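Cytoplasmic protein (Cryptococcus neoformans var. grubii serotype A, PDB 7LPO) probably hydrolyses steryl beta-glucosides, releasing glucose from the sterol, as a sterylglucosidase of glycoside hydrolase family 5. Local coordinates at residues F214-K219 with A406-A411; T25-D30 with V674-R679; V574-N577 with D583-N586; D455-M460 with N465-D470. All blocks are in the same frame, centred on the assembly; numbering follows the deposited sequence.

Contact 1: residues F214-K219 with A406-A411; sequences FFFAGK and ALHWLA
Phe215 and Phe216, neighbours on helix 206-221, both reach across to a single imidazole, that of His408 on helix 400-419. The nearest CA atoms, of Phe216 and His408, are 7.1 Å apart, and side chains fill the gap. Phe216 presents an edge to the face of His408 in an offset T-shaped pair, its plane 80° from that of the imidazole. Its CE1 also runs up against the base of the histidine, 3.9 Å from His408 CB, which lies at the rim of the phenyl ring and near its plane. Phe215 comes in differently: its CE2 stands over one face of the imidazole, toward the rim, and is 4.1 Å from His408 CE1. The two phenylalanines also pack on each other, with Phe215 CD2 over the centre of the Phe216 ring. Carrying CG opposite its backbone N (chi1 160°), His408 sends its ring into the space between the helices. There Gln237, from helix 232-254, takes ND1 through its OE1 while its NE2 bonds Phe215 O, so one amide ties both helices together and limits rotation of the imidazole. Toward solvent the fit is slack. Lys219 and Leu407, both exposed, come no closer than 5.9 Å to the opposite segment with their side chains, and the amine of Lys219 turns to Asp234 in a salt bridge. Inside, the three rings form a buried aromatic cluster, which Phe400 extends by an edge-to-face contact with Phe216; this is helix-to-helix packing consistent with the outer layer of a TIM-barrel glycosidase.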
loop_
_atom_site.group_PDB
_atom_site.type_symbol
_atom_site.label_atom_id
_atom_site.label_comp_id
_atom_site.label_asym_id
_atom_site.label_seq_id
_atom_site.Cartn_x
_atom_site.Cartn_y
_atom_site.Cartn_z
ATOM N N PHE A 214 5.753 21.165 1.450
ATOM C CA PHE A 214 4.635 21.954 1.958
ATOM C C PHE A 214 3.831 21.154 2.979
ATOM O O PHE A 214 3.626 21.592 4.115
ATOM C CB PHE A 214 3.727 22.390 0.791
ATOM C CG PHE A 214 4.273 23.512 -0.066
ATOM C CD1 PHE A 214 5.400 24.226 0.294
ATOM C CD2 PHE A 214 3.621 23.867 -1.241
ATOM C CE1 PHE A 214 5.864 25.282 -0.500
ATOM C CE2 PHE A 214 4.089 24.914 -2.044
ATOM C CZ PHE A 214 5.208 25.617 -1.674
ATOM N N PHE A 215 3.378 19.960 2.582
ATOM C CA PHE A 215 2.450 19.180 3.401
ATOM C C PHE A 215 2.994 18.924 4.803
ATOM O O PHE A 215 2.284 19.108 5.797
ATOM C CB PHE A 215 2.143 17.853 2.699
ATOM C CG PHE A 215 1.040 17.050 3.346
ATOM C CD1 PHE A 215 -0.295 17.350 3.100
ATOM C CD2 PHE A 215 1.336 15.982 4.183
ATOM C CE1 PHE A 215 -1.307 16.616 3.671
ATOM C CE2 PHE A 215 0.317 15.241 4.761
ATOM C CZ PHE A 215 -1.014 15.567 4.494
ATOM N N PHE A 216 4.238 18.463 4.902
ATOM C CA PHE A 216 4.784 18.010 6.170
ATOM C C PHE A 216 5.593 19.068 6.894
ATOM O O PHE A 216 5.778 18.946 8.106
ATOM C CB PHE A 216 5.692 16.790 5.972
ATOM C CG PHE A 216 4.957 15.518 5.755
ATOM C CD1 PHE A 216 4.098 15.025 6.714
ATOM C CD2 PHE A 216 5.118 14.813 4.584
ATOM C CE1 PHE A 216 3.417 13.857 6.512
ATOM C CE2 PHE A 216 4.440 13.633 4.379
ATOM C CZ PHE A 216 3.593 13.152 5.345
ATOM N N ALA A 217 6.093 20.092 6.188
ATOM C CA ALA A 217 7.035 21.009 6.820
ATOM C C ALA A 217 7.004 22.413 6.230
ATOM O O ALA A 217 8.007 23.130 6.334
ATOM C CB ALA A 217 8.467 20.435 6.705
ATOM N N GLY A 218 5.890 22.821 5.622
ATOM C CA GLY A 218 5.797 24.167 5.078
ATOM C C GLY A 218 6.135 25.254 6.082
ATOM O O GLY A 218 6.728 26.275 5.729
ATOM N N LYS A 219 5.771 25.053 7.350
ATOM C CA LYS A 219 6.027 26.091 8.351
ATOM C C LYS A 219 7.516 26.272 8.623
ATOM O O LYS A 219 7.928 27.338 9.093
ATOM C CB LYS A 219 5.296 25.765 9.658
ATOM C CG LYS A 219 3.791 25.956 9.587
ATOM C CD LYS A 219 3.113 25.614 10.910
ATOM C CE LYS A 219 2.855 24.119 11.032
ATOM N NZ LYS A 219 1.848 23.789 12.095
ATOM N N ALA A 406 5.725 12.171 12.249
ATOM C CA ALA A 406 5.094 11.781 13.505
ATOM C C ALA A 406 4.123 12.852 13.980
ATOM O O ALA A 406 3.049 12.539 14.509
ATOM C CB ALA A 406 6.160 11.506 14.564
ATOM N N LEU A 407 4.475 14.123 13.780
ATOM C CA LEU A 407 3.591 15.208 14.184
ATOM C C LEU A 407 2.284 15.167 13.400
ATOM O O LEU A 407 1.205 15.341 13.972
ATOM C CB LEU A 407 4.298 16.547 13.989
ATOM C CG LEU A 407 3.580 17.808 14.464
ATOM C CD1 LEU A 407 3.097 17.696 15.891
ATOM C CD2 LEU A 407 4.535 18.995 14.303
ATOM N N HIS A 408 2.359 14.928 12.089
ATOM C CA HIS A 408 1.135 14.735 11.317
ATOM C C HIS A 408 0.338 13.551 11.854
ATOM O O HIS A 408 -0.898 13.590 11.906
ATOM C CB HIS A 408 1.460 14.520 9.833
ATOM C CG HIS A 408 0.351 13.862 9.070
ATOM N ND1 HIS A 408 -0.803 14.524 8.713
ATOM C CD2 HIS A 408 0.198 12.586 8.645
ATOM C CE1 HIS A 408 -1.613 13.687 8.088
ATOM N NE2 HIS A 408 -1.024 12.508 8.023
ATOM N N TRP A 409 1.036 12.489 12.263
ATOM C CA TRP A 409 0.343 11.282 12.699
ATOM C C TRP A 409 -0.413 11.499 14.001
ATOM O O TRP A 409 -1.481 10.906 14.199
ATOM C CB TRP A 409 1.323 10.125 12.861
ATOM C CG TRP A 409 0.623 8.888 13.357
ATOM C CD1 TRP A 409 0.003 7.937 12.597
ATOM C CD2 TRP A 409 0.430 8.500 14.718
ATOM N NE1 TRP A 409 -0.546 6.975 13.400
ATOM C CE2 TRP A 409 -0.304 7.299 14.708
ATOM C CE3 TRP A 409 0.806 9.051 15.945
ATOM C CZ2 TRP A 409 -0.666 6.640 15.876
ATOM C CZ3 TRP A 409 0.439 8.396 17.106
ATOM C CH2 TRP A 409 -0.284 7.203 17.063
ATOM N N LEU A 410 0.110 12.339 14.898
ATOM C CA LEU A 410 -0.621 12.646 16.121
ATOM C C LEU A 410 -1.957 13.298 15.798
ATOM O O LEU A 410 -3.002 12.874 16.308
ATOM C CB LEU A 410 0.204 13.549 17.032
ATOM C CG LEU A 410 1.558 12.990 17.476
ATOM C CD1 LEU A 410 2.354 14.124 18.162
ATOM C CD2 LEU A 410 1.440 11.798 18.402
ATOM N N ALA A 411 -1.936 14.327 14.937
ATOM C CA ALA A 411 -3.160 15.012 14.525
ATOM C C ALA A 411 -4.121 14.061 13.824
ATOM O O ALA A 411 -5.326 14.053 14.108
ATOM C CB ALA A 411 -2.825 16.190 13.605
#

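Contact 2: residues T25-D30 with V674-R679; sequences TLHFQD and VGIPER
Gly675 O accepts a hydrogen bond from Ser35 OG right beside the place where His27 meets Ile676 and Pro677, and both of those residues touch the same serine. Between the two segments themselves the meeting is carbon against the imidazole ring. Ile676 reaches that ring with two methyl groups: CG2 lies 3.4 Å from His27 NE2, CD1 comes to 3.8 Å from His27 CD2, and the two side chains pass each other at a slant. The branching explains this double touch. With CG1 placed opposite the carbonyl carbon (chi1 -62°) and CG2 opposite the backbone N, the two arms can spread obliquely along the NE2-CD2 side of the ring. Pro677 meets the same side of the imidazole plane. Its CD lies over the face, 4.2 Å from the centroid of the His27 ring and 21° off the ring normal, which makes a CH-pi contact displaced toward CE1 and ND1. His27 CE1 is the nearest ring atom, 4.0 Å from Pro677 CD. Van der Waals and CH-pi contacts are therefore what the histidine receives across these segments, and it stays only partly buried. To the flank, Glu678 forms a salt bridge with Arg694. Ser35 stands at the start of strand 35-43, whose Leu36 bonds the backbone of Phe28. The chain near the N-terminus therefore lies against strand 676-682, the edge strand of a four-stranded antiparallel sheet that pairs here with strand 689-696.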
loop_
_atom_site.group_PDB
_atom_site.type_symbol
_atom_site.label_atom_id
_atom_site.label_comp_id
_atom_site.label_asym_id
_atom_site.label_seq_id
_atom_site.Cartn_x
_atom_site.Cartn_y
_atom_site.Cartn_z
ATOM N N THR A 25 -0.911 -7.012 22.193
ATOM C CA THR A 25 0.209 -7.907 22.365
ATOM C C THR A 25 0.811 -8.141 20.982
ATOM O O THR A 25 0.403 -7.513 19.988
ATOM C CB THR A 25 -0.249 -9.223 23.010
ATOM O OG1 THR A 25 -0.990 -9.976 22.039
ATOM C CG2 THR A 25 -1.114 -8.971 24.224
ATOM N N LEU A 26 1.739 -9.092 20.900
ATOM C CA LEU A 26 2.404 -9.374 19.635
ATOM C C LEU A 26 1.481 -9.991 18.595
ATOM O O LEU A 26 1.891 -10.130 17.437
ATOM C CB LEU A 26 3.595 -10.300 19.865
ATOM C CG LEU A 26 4.802 -9.564 20.439
ATOM C CD1 LEU A 26 5.834 -10.563 20.956
ATOM C CD2 LEU A 26 5.393 -8.639 19.383
ATOM N N HIS A 27 0.269 -10.384 18.977
ATOM C CA HIS A 27 -0.680 -10.977 18.052
ATOM C C HIS A 27 -2.070 -10.449 18.343
ATOM O O HIS A 27 -2.423 -10.189 19.497
ATOM C CB HIS A 27 -0.714 -12.502 18.151
ATOM C CG HIS A 27 0.631 -13.140 18.051
ATOM N ND1 HIS A 27 1.152 -13.592 16.859
ATOM C CD2 HIS A 27 1.567 -13.398 18.995
ATOM C CE1 HIS A 27 2.352 -14.103 17.073
ATOM N NE2 HIS A 27 2.628 -13.994 18.361
ATOM N N PHE A 28 -2.852 -10.294 17.278
ATOM C CA PHE A 28 -4.276 -10.060 17.420
ATOM C C PHE A 28 -4.882 -11.204 18.217
ATOM O O PHE A 28 -4.491 -12.368 18.063
ATOM C CB PHE A 28 -4.949 -9.989 16.050
ATOM C CG PHE A 28 -4.531 -8.822 15.203
ATOM C CD1 PHE A 28 -4.680 -7.526 15.649
ATOM C CD2 PHE A 28 -4.029 -9.032 13.928
ATOM C CE1 PHE A 28 -4.322 -6.453 14.848
ATOM C CE2 PHE A 28 -3.661 -7.966 13.119
ATOM C CZ PHE A 28 -3.812 -6.671 13.581
ATOM N N GLN A 29 -5.867 -10.881 19.048
ATOM C CA GLN A 29 -6.551 -11.900 19.832
ATOM C C GLN A 29 -8.048 -11.642 19.868
ATOM O O GLN A 29 -8.482 -10.489 19.954
ATOM C CB GLN A 29 -6.059 -11.938 21.280
ATOM C CG GLN A 29 -4.601 -12.191 21.481
ATOM C CD GLN A 29 -4.179 -11.826 22.885
ATOM O OE1 GLN A 29 -4.158 -10.647 23.253
ATOM N NE2 GLN A 29 -3.888 -12.830 23.690
ATOM N N ASP A 30 -8.832 -12.723 19.850
ATOM C CA ASP A 30 -10.261 -12.636 20.098
ATOM C C ASP A 30 -10.493 -12.667 21.606
ATOM O O ASP A 30 -9.555 -12.803 22.392
ATOM C CB ASP A 30 -11.010 -13.745 19.354
ATOM C CG ASP A 30 -10.750 -15.131 19.909
ATOM O OD1 ASP A 30 -10.116 -15.284 20.983
ATOM O OD2 ASP A 30 -11.202 -16.090 19.246
ATOM N N VAL A 674 -5.250 -21.494 19.619
ATOM C CA VAL A 674 -5.078 -21.589 21.063
ATOM C C VAL A 674 -3.576 -21.692 21.303
ATOM O O VAL A 674 -2.968 -22.739 21.067
ATOM C CB VAL A 674 -5.836 -22.777 21.655
ATOM C CG1 VAL A 674 -5.465 -22.950 23.114
ATOM C CG2 VAL A 674 -7.342 -22.582 21.475
ATOM N N GLY A 675 -2.973 -20.609 21.763
ATOM C CA GLY A 675 -1.534 -20.510 21.850
ATOM C C GLY A 675 -0.983 -19.480 20.885
ATOM O O GLY A 675 -1.700 -18.627 20.358
ATOM N N ILE A 676 0.319 -19.573 20.648
ATOM C CA ILE A 676 1.069 -18.600 19.861
ATOM C C ILE A 676 1.573 -19.290 18.597
ATOM O O ILE A 676 2.253 -20.324 18.693
ATOM C CB ILE A 676 2.242 -18.014 20.662
ATOM C CG1 ILE A 676 1.738 -17.269 21.895
ATOM C CG2 ILE A 676 3.076 -17.081 19.783
ATOM C CD1 ILE A 676 0.808 -16.111 21.583
ATOM N N PRO A 677 1.281 -18.767 17.405
ATOM C CA PRO A 677 1.863 -19.358 16.193
ATOM C C PRO A 677 3.379 -19.316 16.271
ATOM O O PRO A 677 3.973 -18.268 16.526
ATOM C CB PRO A 677 1.327 -18.472 15.056
ATOM C CG PRO A 677 0.155 -17.733 15.632
ATOM C CD PRO A 677 0.446 -17.587 17.107
ATOM N N GLU A 678 4.011 -20.464 16.052
ATOM C CA GLU A 678 5.466 -20.550 16.086
ATOM C C GLU A 678 6.085 -20.686 14.703
ATOM O O GLU A 678 7.067 -19.998 14.402
ATOM C CB GLU A 678 5.912 -21.727 16.967
ATOM C CG GLU A 678 7.421 -21.828 17.110
ATOM C CD GLU A 678 7.872 -21.958 18.550
ATOM O OE1 GLU A 678 8.446 -23.009 18.891
ATOM O OE2 GLU A 678 7.655 -21.014 19.339
ATOM N N ARG A 679 5.547 -21.556 13.848
ATOM C CA ARG A 679 6.147 -21.775 12.538
ATOM C C ARG A 679 5.112 -22.305 11.553
ATOM O O ARG A 679 4.310 -23.180 11.893
ATOM C CB ARG A 679 7.327 -22.761 12.614
ATOM C CG ARG A 679 8.287 -22.561 11.467
ATOM C CD ARG A 679 9.355 -23.615 11.259
ATOM N NE ARG A 679 9.789 -23.490 9.864
ATOM C CZ ARG A 679 10.705 -22.627 9.422
ATOM N NH1 ARG A 679 11.340 -21.824 10.267
ATOM N NH2 ARG A 679 10.991 -22.569 8.123
#

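Contact 3: residues V574-N577 with D583-N586; sequences VPDN and DNWN
Asn577 and Asp583 join two nearby pieces of the long loop after strand 567-570, the first of them folded into a type I beta turn from Val574 to Asn577 and closed by Asn577 N to Val574 O at 3.1 Å. Their flat groups are steeply inclined, the amide plane 68° from the carboxylate plane. Asn577 ND2 nevertheless gives a short bond to Asp583 OD1, 2.8 Å long, arriving on the anti side of the carboxylate and somewhat out of its plane. With CG swung opposite the backbone N (chi1 168°), Asn577 brings its ND2 across to the aspartate, and a second bond from ND2 to Asp589 OD1 helps fix its rotation. The carboxylate is itself held from several sides: OD2 accepts from Leu590 N, and OD1 takes a further, weak bond from Ser591 N. Next to this bond, Val574 CG2 packs 3.7 Å from Asp583 OD1, giving the buried carboxylate an apolar flank. Asn584 bonds the turn at Asp576. Its amide stands 74° from the carboxylate plane of Asp576, and ND2 bonds Asp576 O rather than the side chain; the bond is 3.2 Å long and bent, with the donor well above the carbonyl plane although the acceptor lies in the amide plane. Beyond these residues, Trp585 makes a cation-pi contact with Lys48 and an edge-to-face one with Trp199. Between turn and loop sits one water: it donates to Asp583 O at 2.6 Å and to Asp576 OD1 at 2.8 Å, and accepts from Asn584 ND2 at 3.3 Å.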
loop_
_atom_site.group_PDB
_atom_site.type_symbol
_atom_site.label_atom_id
_atom_site.label_comp_id
_atom_site.label_asym_id
_atom_site.label_seq_id
_atom_site.Cartn_x
_atom_site.Cartn_y
_atom_site.Cartn_z
ATOM N N VAL A 574 -8.307 -6.528 -8.532
ATOM C CA VAL A 574 -8.832 -5.480 -9.399
ATOM C C VAL A 574 -9.881 -6.068 -10.331
ATOM O O VAL A 574 -9.522 -6.678 -11.353
ATOM C CB VAL A 574 -7.707 -4.817 -10.209
ATOM C CG1 VAL A 574 -8.244 -3.668 -11.038
ATOM C CG2 VAL A 574 -6.580 -4.347 -9.287
ATOM N N PRO A 575 -11.172 -5.874 -10.046
ATOM C CA PRO A 575 -12.212 -6.461 -10.913
ATOM C C PRO A 575 -12.104 -6.125 -12.394
ATOM O O PRO A 575 -12.522 -6.946 -13.222
ATOM C CB PRO A 575 -13.512 -5.906 -10.314
ATOM C CG PRO A 575 -13.180 -5.741 -8.826
ATOM C CD PRO A 575 -11.731 -5.293 -8.805
ATOM N N ASP A 576 -11.558 -4.968 -12.772
ATOM C CA ASP A 576 -11.531 -4.570 -14.176
ATOM C C ASP A 576 -10.134 -4.658 -14.788
ATOM O O ASP A 576 -9.881 -4.056 -15.836
ATOM C CB ASP A 576 -12.105 -3.159 -14.345
ATOM C CG ASP A 576 -11.260 -2.091 -13.666
ATOM O OD1 ASP A 576 -10.232 -2.430 -13.038
ATOM O OD2 ASP A 576 -11.630 -0.901 -13.755
ATOM N N ASN A 577 -9.233 -5.419 -14.176
ATOM C CA ASN A 577 -7.923 -5.660 -14.772
ATOM C C ASN A 577 -8.068 -6.314 -16.144
ATOM O O ASN A 577 -8.921 -7.178 -16.355
ATOM C CB ASN A 577 -7.090 -6.539 -13.837
ATOM C CG ASN A 577 -5.817 -7.083 -14.496
ATOM O OD1 ASN A 577 -5.871 -7.977 -15.337
ATOM N ND2 ASN A 577 -4.675 -6.536 -14.112
ATOM N N ASP A 583 -3.756 -3.241 -14.450
ATOM C CA ASP A 583 -4.651 -2.674 -13.453
ATOM C C ASP A 583 -5.192 -1.287 -13.871
ATOM O O ASP A 583 -5.869 -0.678 -13.043
ATOM C CB ASP A 583 -3.949 -2.546 -12.094
ATOM C CG ASP A 583 -3.543 -3.893 -11.491
ATOM O OD1 ASP A 583 -4.052 -4.958 -11.918
ATOM O OD2 ASP A 583 -2.700 -3.878 -10.567
ATOM N N ASN A 584 -4.878 -0.826 -15.086
ATOM C CA ASN A 584 -5.325 0.471 -15.595
ATOM C C ASN A 584 -4.685 1.619 -14.825
ATOM O O ASN A 584 -5.309 2.664 -14.620
ATOM C CB ASN A 584 -6.849 0.601 -15.552
ATOM C CG ASN A 584 -7.539 -0.437 -16.394
ATOM O OD1 ASN A 584 -7.373 -0.462 -17.608
ATOM N ND2 ASN A 584 -8.303 -1.319 -15.754
ATOM N N TRP A 585 -3.429 1.434 -14.413
ATOM C CA TRP A 585 -2.732 2.439 -13.616
ATOM C C TRP A 585 -1.229 2.277 -13.838
ATOM O O TRP A 585 -0.598 1.385 -13.254
ATOM C CB TRP A 585 -3.102 2.296 -12.149
ATOM C CG TRP A 585 -2.613 3.413 -11.286
ATOM C CD1 TRP A 585 -3.211 4.621 -11.096
ATOM C CD2 TRP A 585 -1.424 3.421 -10.487
ATOM N NE1 TRP A 585 -2.468 5.386 -10.229
ATOM C CE2 TRP A 585 -1.365 4.673 -9.841
ATOM C CE3 TRP A 585 -0.396 2.494 -10.266
ATOM C CZ2 TRP A 585 -0.320 5.029 -8.987
ATOM C CZ3 TRP A 585 0.639 2.840 -9.410
ATOM C CH2 TRP A 585 0.667 4.100 -8.779
ATOM N N ASN A 586 -0.673 3.137 -14.689
ATOM C CA ASN A 586 0.766 3.350 -14.809
ATOM C C ASN A 586 1.516 2.099 -15.251
ATOM O O ASN A 586 2.721 1.969 -15.007
ATOM C CB ASN A 586 1.343 3.878 -13.491
ATOM C CG ASN A 586 0.913 5.306 -13.201
ATOM O OD1 ASN A 586 0.488 6.027 -14.103
ATOM N ND2 ASN A 586 1.039 5.726 -11.944
HETATM O O HOH W 1 -8.440 -0.391 -12.594
#

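Contact 4: residues D455-M460 with N465-D470; sequences DGLTLM and NWFNAD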
loop_
_atom_site.group_PDB
_atom_site.type_symbol
_atom_site.label_atom_id
_atom_site.label_comp_id
_atom_site.label_asym_id
_atom_site.label_seq_id
_atom_site.Cartn_x
_atom_site.Cartn_y
_atom_site.Cartn_z
ATOM N N ASP A 455 9.138 -7.483 -3.097
ATOM C CA ASP A 455 10.307 -7.998 -3.796
ATOM C C ASP A 455 10.628 -7.015 -4.920
ATOM O O ASP A 455 10.120 -7.145 -6.044
ATOM C CB ASP A 455 10.021 -9.404 -4.311
ATOM C CG ASP A 455 11.166 -9.986 -5.129
ATOM O OD1 ASP A 455 12.176 -9.293 -5.388
ATOM O OD2 ASP A 455 11.031 -11.155 -5.527
ATOM N N GLY A 456 11.468 -6.026 -4.603
ATOM C CA GLY A 456 11.676 -4.908 -5.509
ATOM C C GLY A 456 12.310 -5.304 -6.828
ATOM O O GLY A 456 11.950 -4.773 -7.881
ATOM N N LEU A 457 13.280 -6.217 -6.793
ATOM C CA LEU A 457 13.885 -6.667 -8.038
ATOM C C LEU A 457 12.822 -7.218 -8.985
ATOM O O LEU A 457 12.817 -6.916 -10.185
ATOM C CB LEU A 457 14.950 -7.727 -7.752
ATOM C CG LEU A 457 15.558 -8.342 -9.015
ATOM C CD1 LEU A 457 16.367 -7.286 -9.768
ATOM C CD2 LEU A 457 16.433 -9.546 -8.712
ATOM N N THR A 458 11.942 -8.072 -8.470
ATOM C CA THR A 458 10.893 -8.646 -9.304
ATOM C C THR A 458 9.927 -7.573 -9.788
ATOM O O THR A 458 9.563 -7.534 -10.971
ATOM C CB THR A 458 10.155 -9.731 -8.520
ATOM O OG1 THR A 458 11.100 -10.726 -8.085
ATOM C CG2 THR A 458 9.092 -10.379 -9.371
ATOM N N LEU A 459 9.523 -6.677 -8.887
ATOM C CA LEU A 459 8.589 -5.618 -9.249
ATOM C C LEU A 459 9.149 -4.739 -10.360
ATOM O O LEU A 459 8.462 -4.459 -11.347
ATOM C CB LEU A 459 8.274 -4.786 -8.012
ATOM C CG LEU A 459 7.119 -3.794 -8.068
ATOM C CD1 LEU A 459 5.820 -4.509 -8.291
ATOM C CD2 LEU A 459 7.087 -2.987 -6.777
ATOM N N MET A 460 10.403 -4.301 -10.227
ATOM C CA MET A 460 10.930 -3.329 -11.181
ATOM C C MET A 460 11.296 -3.960 -12.518
ATOM O O MET A 460 11.132 -3.327 -13.568
ATOM C CB MET A 460 12.151 -2.620 -10.597
ATOM C CG MET A 460 11.916 -2.015 -9.225
ATOM S SD MET A 460 10.639 -0.715 -9.202
ATOM C CE MET A 460 11.362 0.475 -10.296
ATOM N N ASN A 465 13.740 -13.475 -11.432
ATOM C CA ASN A 465 15.148 -13.715 -11.711
ATOM C C ASN A 465 15.686 -14.923 -10.959
ATOM O O ASN A 465 15.200 -15.274 -9.882
ATOM C CB ASN A 465 15.959 -12.483 -11.335
ATOM C CG ASN A 465 15.537 -11.269 -12.119
ATOM O OD1 ASN A 465 14.839 -10.373 -11.618
ATOM N ND2 ASN A 465 15.941 -11.236 -13.371
ATOM N N TRP A 466 16.713 -15.551 -11.535
ATOM C CA TRP A 466 17.421 -16.646 -10.884
ATOM C C TRP A 466 18.351 -16.146 -9.790
ATOM O O TRP A 466 18.981 -16.960 -9.106
ATOM C CB TRP A 466 18.212 -17.467 -11.916
ATOM C CG TRP A 466 19.095 -16.654 -12.814
ATOM C CD1 TRP A 466 18.775 -16.160 -14.042
ATOM C CD2 TRP A 466 20.446 -16.246 -12.559
ATOM N NE1 TRP A 466 19.836 -15.456 -14.566
ATOM C CE2 TRP A 466 20.874 -15.498 -13.674
ATOM C CE3 TRP A 466 21.333 -16.442 -11.498
ATOM C CZ2 TRP A 466 22.144 -14.932 -13.750
ATOM C CZ3 TRP A 466 22.594 -15.887 -11.577
ATOM C CH2 TRP A 466 22.988 -15.134 -12.694
ATOM N N PHE A 467 18.451 -14.829 -9.630
ATOM C CA PHE A 467 19.180 -14.190 -8.549
ATOM C C PHE A 467 18.270 -13.163 -7.889
ATOM O O PHE A 467 17.235 -12.776 -8.435
ATOM C CB PHE A 467 20.432 -13.477 -9.062
ATOM C CG PHE A 467 20.126 -12.378 -10.033
ATOM C CD1 PHE A 467 19.948 -12.659 -11.374
ATOM C CD2 PHE A 467 19.977 -11.070 -9.599
ATOM C CE1 PHE A 467 19.645 -11.657 -12.281
ATOM C CE2 PHE A 467 19.669 -10.066 -10.495
ATOM C CZ PHE A 467 19.505 -10.362 -11.842
ATOM N N ASN A 468 18.666 -12.717 -6.707
ATOM C CA ASN A 468 17.979 -11.625 -6.030
ATOM C C ASN A 468 18.964 -11.059 -5.021
ATOM O O ASN A 468 20.099 -11.531 -4.913
ATOM C CB ASN A 468 16.664 -12.081 -5.382
ATOM C CG ASN A 468 15.655 -10.945 -5.243
ATOM O OD1 ASN A 468 16.018 -9.807 -4.925
ATOM N ND2 ASN A 468 14.381 -11.248 -5.484
ATOM N N ALA A 469 18.535 -10.036 -4.292
ATOM C CA ALA A 469 19.430 -9.367 -3.362
ATOM C C ALA A 469 18.634 -8.828 -2.187
ATOM O O ALA A 469 17.458 -8.470 -2.319
ATOM C CB ALA A 469 20.198 -8.234 -4.045
ATOM N N ASP A 470 19.302 -8.763 -1.037
ATOM C CA ASP A 470 18.671 -8.365 0.216
ATOM C C ASP A 470 18.629 -6.844 0.285
ATOM O O ASP A 470 19.530 -6.201 0.830
ATOM C CB ASP A 470 19.434 -8.956 1.392
ATOM C CG ASP A 470 18.910 -8.469 2.732
ATOM O OD1 ASP A 470 17.816 -7.856 2.774
ATOM O OD2 ASP A 470 19.597 -8.703 3.742
HETATM O O HOH W 2 14.116 -7.917 -4.376
HETATM O O HOH W 3 13.482 -11.519 -9.362
#
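Leu457 lies on helix 456-460 and Asn468 on strand 467-469, two elements whose axes pass 8.9 Å apart with their chain directions at 118°. Asn468 ND2 spans the gap to Asp455 OD1 in a nearly straight bond, 2.9 Å long with an N-H...O angle of 174°; it meets the syn side of the carboxylate, tilted out of its plane, while the acceptor lies in the plane of the amide. That amide is fixed at its other end as well, because Asn468 OD1 accepts from Ala469 N at 2.6 Å, on a lone pair. Asp455 is the N-cap of the helix: OD1 takes a weak bond from Thr458 N, and OD2 is met from above the carboxylate plane by Thr458 OG1 at 2.6 Å. The cap thus holds the first helical turn and grips the strand with the same carboxylate. Strand 467-469 pairs antiparallel with strand 486-488, the backbone of Asn468 bonding that of Arg487, and the Asn468 side chain also rests on Ile493 and Ile497 of helix 490-512. Leu457 supplies the apolar half. Extended with CG opposite the backbone N (chi1 175°), it pushes CD2 to 3.3 Å from Phe467 O and 3.7 Å from Phe467 CE2. One water accepts from Leu457 N and lies within bonding distance of both Asp455 OD1 and Asn468 OD1. A second donates to Thr458 OG1 at 2.8 Å and accepts from Asn465 N at 2.9 Å, linking the helix to the residues just before the strand.

In the fold
Contact 2 spans most of the chain, and the other three are nested within the loop it closes, in the order contact 1, contact 4, contact 3. Contacts 3 and 4 are the nearest pair, with centres 23 Å apart and nearest atoms about 9 Å apart. Contact 1, joining helices 206-221 and 400-419, lies on the opposite side of the chain's centre from contact 3, their centres 32 Å apart. No two contacts touch. Contact 2 is 35 Å from contacts 1 and 3 between centres; through it a segment near the N-terminus lies against a sheet of the C-terminal family region, while the other contacts fasten separate parts in between.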